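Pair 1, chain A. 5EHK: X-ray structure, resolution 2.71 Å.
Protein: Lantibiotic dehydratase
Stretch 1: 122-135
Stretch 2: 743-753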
# COMPACT_ATOMS: atom_id res chain seq x y z
N LEU A 122 -14.34 23.04 -41.94
CA LEU A 122 -15.76 22.86 -42.26
C LEU A 122 -16.28 21.64 -41.51
O LEU A 122 -17.34 21.68 -40.88
CB LEU A 122 -15.99 22.61 -43.75
CG LEU A 122 -16.42 23.76 -44.66
CD1 LEU A 122 -15.28 24.73 -44.84
CD2 LEU A 122 -16.91 23.21 -46.01
N ARG A 123 -15.51 20.57 -41.56
CA ARG A 123 -15.94 19.31 -40.98
C ARG A 123 -15.69 19.37 -39.49
O ARG A 123 -16.30 18.61 -38.73
CB ARG A 123 -15.17 18.16 -41.63
CG ARG A 123 -15.70 16.77 -41.31
CD ARG A 123 -15.13 15.72 -42.26
NE ARG A 123 -15.65 14.37 -41.99
CZ ARG A 123 -16.84 13.93 -42.37
NH1 ARG A 123 -17.66 14.73 -43.05
NH2 ARG A 123 -17.22 12.69 -42.08
N ARG A 124 -14.83 20.29 -39.07
CA ARG A 124 -14.53 20.44 -37.65
C ARG A 124 -15.66 21.21 -36.99
O ARG A 124 -16.16 20.82 -35.94
CB ARG A 124 -13.19 21.14 -37.45
CG ARG A 124 -12.70 21.19 -36.00
CD ARG A 124 -11.34 21.87 -35.88
NE ARG A 124 -11.40 23.29 -36.26
CZ ARG A 124 -10.34 24.05 -36.50
NH1 ARG A 124 -9.12 23.55 -36.43
NH2 ARG A 124 -10.51 25.33 -36.83
N ALA A 125 -16.06 22.31 -37.62
CA ALA A 125 -17.10 23.21 -37.10
C ALA A 125 -18.51 22.61 -37.12
O ALA A 125 -19.31 22.88 -36.23
CB ALA A 125 -17.09 24.51 -37.86
N ALA A 126 -18.81 21.84 -38.16
CA ALA A 126 -20.10 21.18 -38.25
C ALA A 126 -20.31 20.20 -37.08
O ALA A 126 -21.37 20.18 -36.47
CB ALA A 126 -20.22 20.47 -39.57
N LEU A 127 -19.28 19.41 -36.76
CA LEU A 127 -19.37 18.47 -35.63
C LEU A 127 -19.59 19.18 -34.30
O LEU A 127 -20.35 18.72 -33.44
CB LEU A 127 -18.14 17.55 -35.56
CG LEU A 127 -18.00 16.48 -36.64
CD1 LEU A 127 -16.79 15.60 -36.37
CD2 LEU A 127 -19.27 15.63 -36.72
N ALA A 128 -18.92 20.31 -34.12
CA ALA A 128 -19.13 21.15 -32.95
C ALA A 128 -20.59 21.60 -32.89
O ALA A 128 -21.23 21.52 -31.84
CB ALA A 128 -18.21 22.36 -33.00
N LEU A 129 -21.12 22.05 -34.02
CA LEU A 129 -22.50 22.52 -34.06
C LEU A 129 -23.47 21.38 -33.78
O LEU A 129 -24.46 21.56 -33.08
CB LEU A 129 -22.82 23.09 -35.43
CG LEU A 129 -24.27 23.56 -35.48
CD1 LEU A 129 -24.38 24.98 -34.92
CD2 LEU A 129 -24.83 23.45 -36.88
N LEU A 130 -23.13 20.20 -34.29
CA LEU A 130 -23.96 19.02 -34.10
C LEU A 130 -24.05 18.65 -32.63
O LEU A 130 -25.09 18.22 -32.16
CB LEU A 130 -23.41 17.84 -34.91
CG LEU A 130 -24.18 16.52 -34.86
CD1 LEU A 130 -25.61 16.72 -35.33
CD2 LEU A 130 -23.47 15.47 -35.70
N ARG A 131 -22.94 18.81 -31.91
CA ARG A 131 -22.91 18.55 -30.48
C ARG A 131 -23.87 19.48 -29.77
O ARG A 131 -24.58 19.06 -28.86
CB ARG A 131 -21.50 18.73 -29.93
CG ARG A 131 -20.52 17.71 -30.43
CD ARG A 131 -19.13 18.01 -29.95
NE ARG A 131 -18.16 17.18 -30.65
CZ ARG A 131 -17.90 15.91 -30.32
NH1 ARG A 131 -18.53 15.35 -29.28
NH2 ARG A 131 -17.01 15.21 -31.01
N TYR A 132 -23.85 20.75 -30.17
CA TYR A 132 -24.73 21.76 -29.59
C TYR A 132 -26.22 21.57 -29.95
O TYR A 132 -27.11 21.92 -29.16
CB TYR A 132 -24.26 23.16 -29.98
CG TYR A 132 -23.00 23.63 -29.27
CD1 TYR A 132 -22.88 23.54 -27.89
CD2 TYR A 132 -21.92 24.14 -29.99
CE1 TYR A 132 -21.73 23.96 -27.24
CE2 TYR A 132 -20.78 24.56 -29.36
CZ TYR A 132 -20.68 24.47 -27.98
OH TYR A 132 -19.54 24.89 -27.36
N ASP A 133 -26.50 21.02 -31.13
CA ASP A 133 -27.87 20.79 -31.57
C ASP A 133 -28.45 19.67 -30.71
O ASP A 133 -29.41 19.87 -29.96
CB ASP A 133 -27.87 20.39 -33.05
CG ASP A 133 -29.28 20.39 -33.69
OD1 ASP A 133 -30.29 20.10 -33.01
OD2 ASP A 133 -29.35 20.67 -34.91
N ILE A 134 -27.81 18.50 -30.79
CA ILE A 134 -28.16 17.34 -29.99
C ILE A 134 -28.35 17.71 -28.53
O ILE A 134 -29.30 17.26 -27.89
CB ILE A 134 -27.05 16.28 -30.08
CG1 ILE A 134 -26.96 15.77 -31.51
CG2 ILE A 134 -27.32 15.12 -29.13
CD1 ILE A 134 -26.02 14.64 -31.70
N ARG A 135 -27.45 18.55 -28.01
CA ARG A 135 -27.54 18.95 -26.62
C ARG A 135 -28.84 19.67 -26.36
O ARG A 135 -29.54 19.35 -25.40
CB ARG A 135 -26.41 19.88 -26.20
CG ARG A 135 -26.27 19.94 -24.70
CD ARG A 135 -25.65 21.23 -24.21
NE ARG A 135 -25.21 21.04 -22.83
CZ ARG A 135 -23.97 20.69 -22.48
NH1 ARG A 135 -23.03 20.56 -23.41
NH2 ARG A 135 -23.68 20.52 -21.20
N ALA A 743 -26.51 8.97 -40.01
CA ALA A 743 -25.15 8.97 -40.55
C ALA A 743 -24.26 10.02 -39.89
O ALA A 743 -23.08 9.77 -39.64
CB ALA A 743 -25.17 9.17 -42.08
N TRP A 744 -24.83 11.18 -39.59
CA TRP A 744 -24.11 12.20 -38.82
C TRP A 744 -23.76 11.75 -37.38
O TRP A 744 -22.64 11.96 -36.92
CB TRP A 744 -24.89 13.51 -38.73
CG TRP A 744 -24.77 14.46 -39.88
CD1 TRP A 744 -25.79 14.97 -40.63
CD2 TRP A 744 -23.57 15.05 -40.40
NE1 TRP A 744 -25.30 15.84 -41.57
CE2 TRP A 744 -23.94 15.89 -41.46
CE3 TRP A 744 -22.21 14.94 -40.07
CZ2 TRP A 744 -23.01 16.62 -42.20
CZ3 TRP A 744 -21.29 15.66 -40.80
CH2 TRP A 744 -21.70 16.50 -41.85
N HIS A 745 -24.73 11.16 -36.69
CA HIS A 745 -24.49 10.64 -35.35
C HIS A 745 -23.43 9.53 -35.37
O HIS A 745 -22.66 9.38 -34.42
CB HIS A 745 -25.77 10.15 -34.67
CG HIS A 745 -26.76 11.24 -34.38
ND1 HIS A 745 -27.83 11.07 -33.53
CD2 HIS A 745 -26.86 12.51 -34.86
CE1 HIS A 745 -28.53 12.19 -33.47
NE2 HIS A 745 -27.97 13.08 -34.27
N ARG A 746 -23.39 8.76 -36.46
CA ARG A 746 -22.41 7.68 -36.57
C ARG A 746 -20.96 8.18 -36.72
O ARG A 746 -20.02 7.47 -36.37
CB ARG A 746 -22.76 6.73 -37.72
CG ARG A 746 -23.64 5.56 -37.31
CD ARG A 746 -23.92 4.66 -38.49
NE ARG A 746 -24.59 5.40 -39.55
CZ ARG A 746 -24.87 4.90 -40.75
NH1 ARG A 746 -24.52 3.65 -41.04
NH2 ARG A 746 -25.49 5.65 -41.66
N VAL A 747 -20.78 9.39 -37.24
CA VAL A 747 -19.44 9.95 -37.36
C VAL A 747 -19.12 10.73 -36.11
O VAL A 747 -17.97 10.88 -35.75
CB VAL A 747 -19.27 10.85 -38.60
CG1 VAL A 747 -19.97 10.25 -39.82
CG2 VAL A 747 -19.76 12.27 -38.33
N LEU A 748 -20.16 11.24 -35.46
CA LEU A 748 -19.98 11.96 -34.21
C LEU A 748 -19.46 11.02 -33.14
O LEU A 748 -18.64 11.41 -32.30
CB LEU A 748 -21.29 12.62 -33.79
CG LEU A 748 -21.15 13.58 -32.61
CD1 LEU A 748 -20.38 14.83 -33.01
CD2 LEU A 748 -22.53 13.95 -32.09
N LEU A 749 -19.95 9.78 -33.17
CA LEU A 749 -19.52 8.75 -32.23
C LEU A 749 -18.07 8.39 -32.48
O LEU A 749 -17.34 8.03 -31.56
CB LEU A 749 -20.40 7.50 -32.33
CG LEU A 749 -19.95 6.29 -31.50
CD1 LEU A 749 -20.26 6.49 -30.04
CD2 LEU A 749 -20.56 4.98 -31.99
N ARG A 750 -17.64 8.48 -33.73
CA ARG A 750 -16.26 8.13 -34.05
C ARG A 750 -15.31 9.19 -33.51
O ARG A 750 -14.31 8.87 -32.89
CB ARG A 750 -16.07 7.94 -35.55
CG ARG A 750 -14.68 7.45 -35.96
CD ARG A 750 -14.64 7.26 -37.47
NE ARG A 750 -13.36 6.79 -37.98
CZ ARG A 750 -13.16 6.45 -39.25
NH1 ARG A 750 -14.16 6.53 -40.12
NH2 ARG A 750 -11.97 6.04 -39.66
N ASP A 751 -15.65 10.45 -33.76
CA ASP A 751 -14.84 11.57 -33.30
C ASP A 751 -14.79 11.58 -31.78
O ASP A 751 -13.74 11.82 -31.18
CB ASP A 751 -15.43 12.88 -33.80
CG ASP A 751 -14.49 14.06 -33.62
OD1 ASP A 751 -13.26 13.86 -33.68
OD2 ASP A 751 -14.99 15.19 -33.41
N GLU A 752 -15.94 11.32 -31.17
CA GLU A 752 -16.04 11.33 -29.71
C GLU A 752 -15.22 10.20 -29.09
O GLU A 752 -14.70 10.35 -27.98
CB GLU A 752 -17.50 11.26 -29.26
CG GLU A 752 -17.70 11.44 -27.77
CD GLU A 752 -17.39 12.85 -27.28
OE1 GLU A 752 -17.70 13.84 -27.98
OE2 GLU A 752 -16.81 12.98 -26.18
N LEU A 753 -15.12 9.07 -29.78
CA LEU A 753 -14.35 7.93 -29.27
C LEU A 753 -12.84 8.12 -29.43
O LEU A 753 -12.08 7.77 -28.53
CB LEU A 753 -14.81 6.62 -29.91
CG LEU A 753 -14.13 5.36 -29.36
CD1 LEU A 753 -14.08 5.39 -27.84
CD2 LEU A 753 -14.85 4.11 -29.84

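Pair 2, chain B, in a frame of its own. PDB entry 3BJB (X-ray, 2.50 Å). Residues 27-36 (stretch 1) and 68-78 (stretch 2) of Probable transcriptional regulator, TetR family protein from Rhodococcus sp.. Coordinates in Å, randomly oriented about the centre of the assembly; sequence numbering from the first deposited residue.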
# COMPACT_ATOMS: atom_id res chain seq x y z
N MSE B 27 7.57 -22.29 12.94
CA MSE B 27 6.28 -21.74 12.55
C MSE B 27 6.50 -20.70 11.48
O MSE B 27 5.96 -20.84 10.39
CB MSE B 27 5.53 -21.18 13.76
CG MSE B 27 5.12 -22.30 14.73
SE MSE B 27 3.74 -21.86 16.05
CE MSE B 27 4.90 -21.62 17.63
N LEU B 28 7.34 -19.70 11.79
CA LEU B 28 7.80 -18.67 10.84
C LEU B 28 8.46 -19.25 9.57
O LEU B 28 8.16 -18.82 8.44
CB LEU B 28 8.78 -17.72 11.53
CG LEU B 28 8.27 -16.53 12.35
CD1 LEU B 28 6.89 -16.73 12.94
CD2 LEU B 28 9.25 -16.14 13.46
N GLU B 29 9.33 -20.23 9.79
CA GLU B 29 10.02 -20.95 8.73
C GLU B 29 9.01 -21.42 7.70
O GLU B 29 9.04 -20.99 6.52
CB GLU B 29 10.74 -22.16 9.30
CG GLU B 29 12.14 -22.41 8.76
CD GLU B 29 13.13 -21.37 9.25
OE1 GLU B 29 14.14 -21.77 9.86
OE2 GLU B 29 12.88 -20.16 9.02
N ALA B 30 8.09 -22.26 8.17
CA ALA B 30 7.09 -22.92 7.34
C ALA B 30 6.18 -21.94 6.64
O ALA B 30 5.80 -22.16 5.49
CB ALA B 30 6.28 -23.87 8.17
N ALA B 31 5.83 -20.86 7.34
CA ALA B 31 4.99 -19.83 6.79
C ALA B 31 5.69 -19.28 5.56
O ALA B 31 5.07 -19.23 4.46
CB ALA B 31 4.71 -18.78 7.81
N ILE B 32 6.99 -18.96 5.72
CA ILE B 32 7.84 -18.45 4.63
C ILE B 32 7.87 -19.34 3.37
O ILE B 32 7.67 -18.83 2.25
CB ILE B 32 9.27 -18.11 5.13
CG1 ILE B 32 9.24 -16.88 6.03
CG2 ILE B 32 10.24 -17.87 3.95
CD1 ILE B 32 10.36 -16.84 7.03
N GLU B 33 8.09 -20.65 3.53
CA GLU B 33 8.04 -21.62 2.42
C GLU B 33 6.69 -21.69 1.72
O GLU B 33 6.62 -21.83 0.50
CB GLU B 33 8.32 -23.05 2.89
CG GLU B 33 9.13 -23.20 4.14
CD GLU B 33 9.84 -24.53 4.14
OE1 GLU B 33 9.24 -25.53 4.62
OE2 GLU B 33 10.98 -24.58 3.63
N LEU B 34 5.61 -21.64 2.49
CA LEU B 34 4.31 -21.71 1.84
C LEU B 34 3.98 -20.45 1.06
O LEU B 34 3.49 -20.53 -0.07
CB LEU B 34 3.22 -22.12 2.83
CG LEU B 34 3.32 -23.65 2.95
CD1 LEU B 34 3.53 -24.18 4.40
CD2 LEU B 34 2.14 -24.29 2.25
N ALA B 35 4.30 -19.30 1.63
CA ALA B 35 4.08 -18.05 0.94
C ALA B 35 5.05 -17.96 -0.22
O ALA B 35 4.78 -17.24 -1.16
CB ALA B 35 4.24 -16.88 1.86
N THR B 36 6.17 -18.70 -0.14
CA THR B 36 7.12 -18.75 -1.26
C THR B 36 6.59 -19.61 -2.41
O THR B 36 6.88 -19.34 -3.58
CB THR B 36 8.57 -19.16 -0.84
OG1 THR B 36 9.19 -18.06 -0.17
CG2 THR B 36 9.43 -19.51 -2.05
N HIS B 68 -2.05 -12.20 11.24
CA HIS B 68 -1.15 -12.13 12.40
C HIS B 68 0.19 -12.78 12.07
O HIS B 68 1.25 -12.23 12.34
CB HIS B 68 -1.70 -12.87 13.64
CG HIS B 68 -2.77 -12.14 14.38
ND1 HIS B 68 -4.09 -12.12 13.96
CD2 HIS B 68 -2.74 -11.47 15.56
CE1 HIS B 68 -4.81 -11.44 14.84
NE2 HIS B 68 -4.02 -11.03 15.81
N LEU B 69 0.12 -13.99 11.53
CA LEU B 69 1.31 -14.76 11.25
C LEU B 69 2.21 -14.02 10.28
O LEU B 69 3.39 -13.81 10.57
CB LEU B 69 0.94 -16.15 10.74
CG LEU B 69 2.03 -16.99 10.13
CD1 LEU B 69 3.00 -17.50 11.22
CD2 LEU B 69 1.34 -18.15 9.40
N PHE B 70 1.66 -13.57 9.14
CA PHE B 70 2.50 -12.85 8.18
C PHE B 70 3.01 -11.46 8.59
O PHE B 70 3.99 -10.97 8.05
CB PHE B 70 1.85 -12.86 6.81
CG PHE B 70 1.90 -14.18 6.21
CD1 PHE B 70 3.09 -14.68 5.72
CD2 PHE B 70 0.75 -14.97 6.15
CE1 PHE B 70 3.14 -15.96 5.15
CE2 PHE B 70 0.79 -16.25 5.59
CZ PHE B 70 1.99 -16.74 5.10
N VAL B 71 2.36 -10.86 9.57
CA VAL B 71 2.89 -9.65 10.19
C VAL B 71 4.10 -10.01 11.03
O VAL B 71 5.12 -9.33 10.96
CB VAL B 71 1.82 -8.97 11.05
CG1 VAL B 71 2.46 -7.99 12.04
CG2 VAL B 71 0.81 -8.27 10.14
N ALA B 72 4.01 -11.09 11.80
CA ALA B 72 5.15 -11.60 12.55
C ALA B 72 6.27 -12.06 11.60
O ALA B 72 7.44 -11.95 11.96
CB ALA B 72 4.74 -12.75 13.47
N VAL B 73 5.93 -12.59 10.42
CA VAL B 73 6.96 -13.00 9.45
C VAL B 73 7.69 -11.76 8.98
O VAL B 73 8.91 -11.75 8.98
CB VAL B 73 6.41 -13.81 8.24
CG1 VAL B 73 7.38 -13.77 7.07
CG2 VAL B 73 6.16 -15.26 8.61
N MSE B 74 6.95 -10.72 8.60
CA MSE B 74 7.50 -9.42 8.24
C MSE B 74 8.46 -8.81 9.31
O MSE B 74 9.56 -8.38 8.99
CB MSE B 74 6.34 -8.48 7.96
CG MSE B 74 6.74 -7.04 7.77
SE MSE B 74 7.01 -6.55 5.91
CE MSE B 74 8.66 -7.52 5.54
N VAL B 75 8.04 -8.80 10.57
CA VAL B 75 8.84 -8.31 11.69
C VAL B 75 10.16 -9.07 11.82
O VAL B 75 11.24 -8.45 11.99
CB VAL B 75 8.03 -8.35 13.02
CG1 VAL B 75 8.92 -8.30 14.25
CG2 VAL B 75 7.00 -7.24 13.04
N ASP B 76 10.09 -10.40 11.74
CA ASP B 76 11.29 -11.25 11.69
C ASP B 76 12.19 -10.91 10.49
O ASP B 76 13.42 -10.93 10.60
CB ASP B 76 10.89 -12.73 11.64
CG ASP B 76 12.10 -13.67 11.44
OD1 ASP B 76 12.94 -13.81 12.37
OD2 ASP B 76 12.17 -14.28 10.35
N GLN B 77 11.58 -10.56 9.37
CA GLN B 77 12.33 -10.31 8.13
C GLN B 77 12.93 -8.92 8.07
O GLN B 77 13.93 -8.69 7.40
CB GLN B 77 11.44 -10.56 6.92
CG GLN B 77 11.20 -12.03 6.71
CD GLN B 77 12.30 -12.64 5.91
OE1 GLN B 77 12.62 -12.15 4.81
NE2 GLN B 77 12.92 -13.69 6.45
N ILE B 78 12.29 -8.00 8.77
CA ILE B 78 12.81 -6.68 8.95
C ILE B 78 13.95 -6.76 9.97
O ILE B 78 14.97 -6.11 9.79
CB ILE B 78 11.71 -5.69 9.40
CG1 ILE B 78 10.89 -5.25 8.18
CG2 ILE B 78 12.33 -4.47 10.13
CD1 ILE B 78 9.56 -4.57 8.55

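Two helices that cross at nearly a right angle meet over a short patch, and the backbone can hold that arrangement while the side chains filling it change. Pair 1 and pair 2 illustrate the principle. Their helix axes cross at -104° and -100°, with closest approaches of 10.8 and 9.9 Å, and the central backbones superpose with an RMSD of 0.4 Å. Pair 1 buries 635 Å² between its stretches, pair 2 only 417 Å².

The centre of each contact is Leu A748, matched by Val B73. In pair 1 the leucine is a knob lodged among Leu A127, Leu A130, Arg A131 and Ile A134; its CD2 lies 3.6 Å from CD1 of Ile A134 and 4.0 Å from CD2 of Leu A130. The shorter valine meets smaller neighbours: CG2 of Val B73 is 3.9 Å from CB of Ala B31, the counterpart of Leu A130, while its CG1 is 3.8 Å from CG1 of Ile B32, the counterpart of Arg A131.

Smaller residues recur along the first helix of pair 2. Leu A130 reaches Trp A744, CD2 to CB at 3.9 Å; at the matching positions, CB of Ala B31 approaches CD2 of Leu B69 at 3.8 Å. Ile A134 places CD1 over the face of the His A745 ring, 3.9 Å from the ring centroid, in a CH-pi contact. Its counterpart, Ala B35, has no such reach, yet a longer aromatic side chain spans the gap: CE1 of Phe B70, at the position of His A745, comes within 3.6 Å of CB of Ala B35.

One inward position holds leucine in both pairs. Leu A127 and Leu B28 have side-chain centres 0.5 Å apart after superposition. CD2 of Leu A127 touches CG2 of Val A747 at 3.8 Å; opposite Leu B28 the matching residue is Ala B72, and the leucine instead has CD1 4.3 Å from CD1 of Leu B69.

The sharpest divergence is chemical. Arg A131 carries its guanidinium across to an acidic pair, and NH2 donates a hydrogen bond to OD2 of Asp A751 at 3.1 Å, within a salt bridge. A second salt bridge joins it to Glu A752, although those atoms are modelled too close for their separation to be trusted. CD1 of Leu A748 covers one guanidinium face. In pair 2 the matching residue is also an aspartate, Asp B76, but Ile B32 offers it no charge. In both pairs the aspartate also touches the matched leucine: CD1 of Leu A127 lies 3.5 Å from OD2 of Asp A751, and CD2 of Leu B28 lies 4.2 Å from CB of Asp B76. No hydrogen bond crosses between the stretches of pair 2.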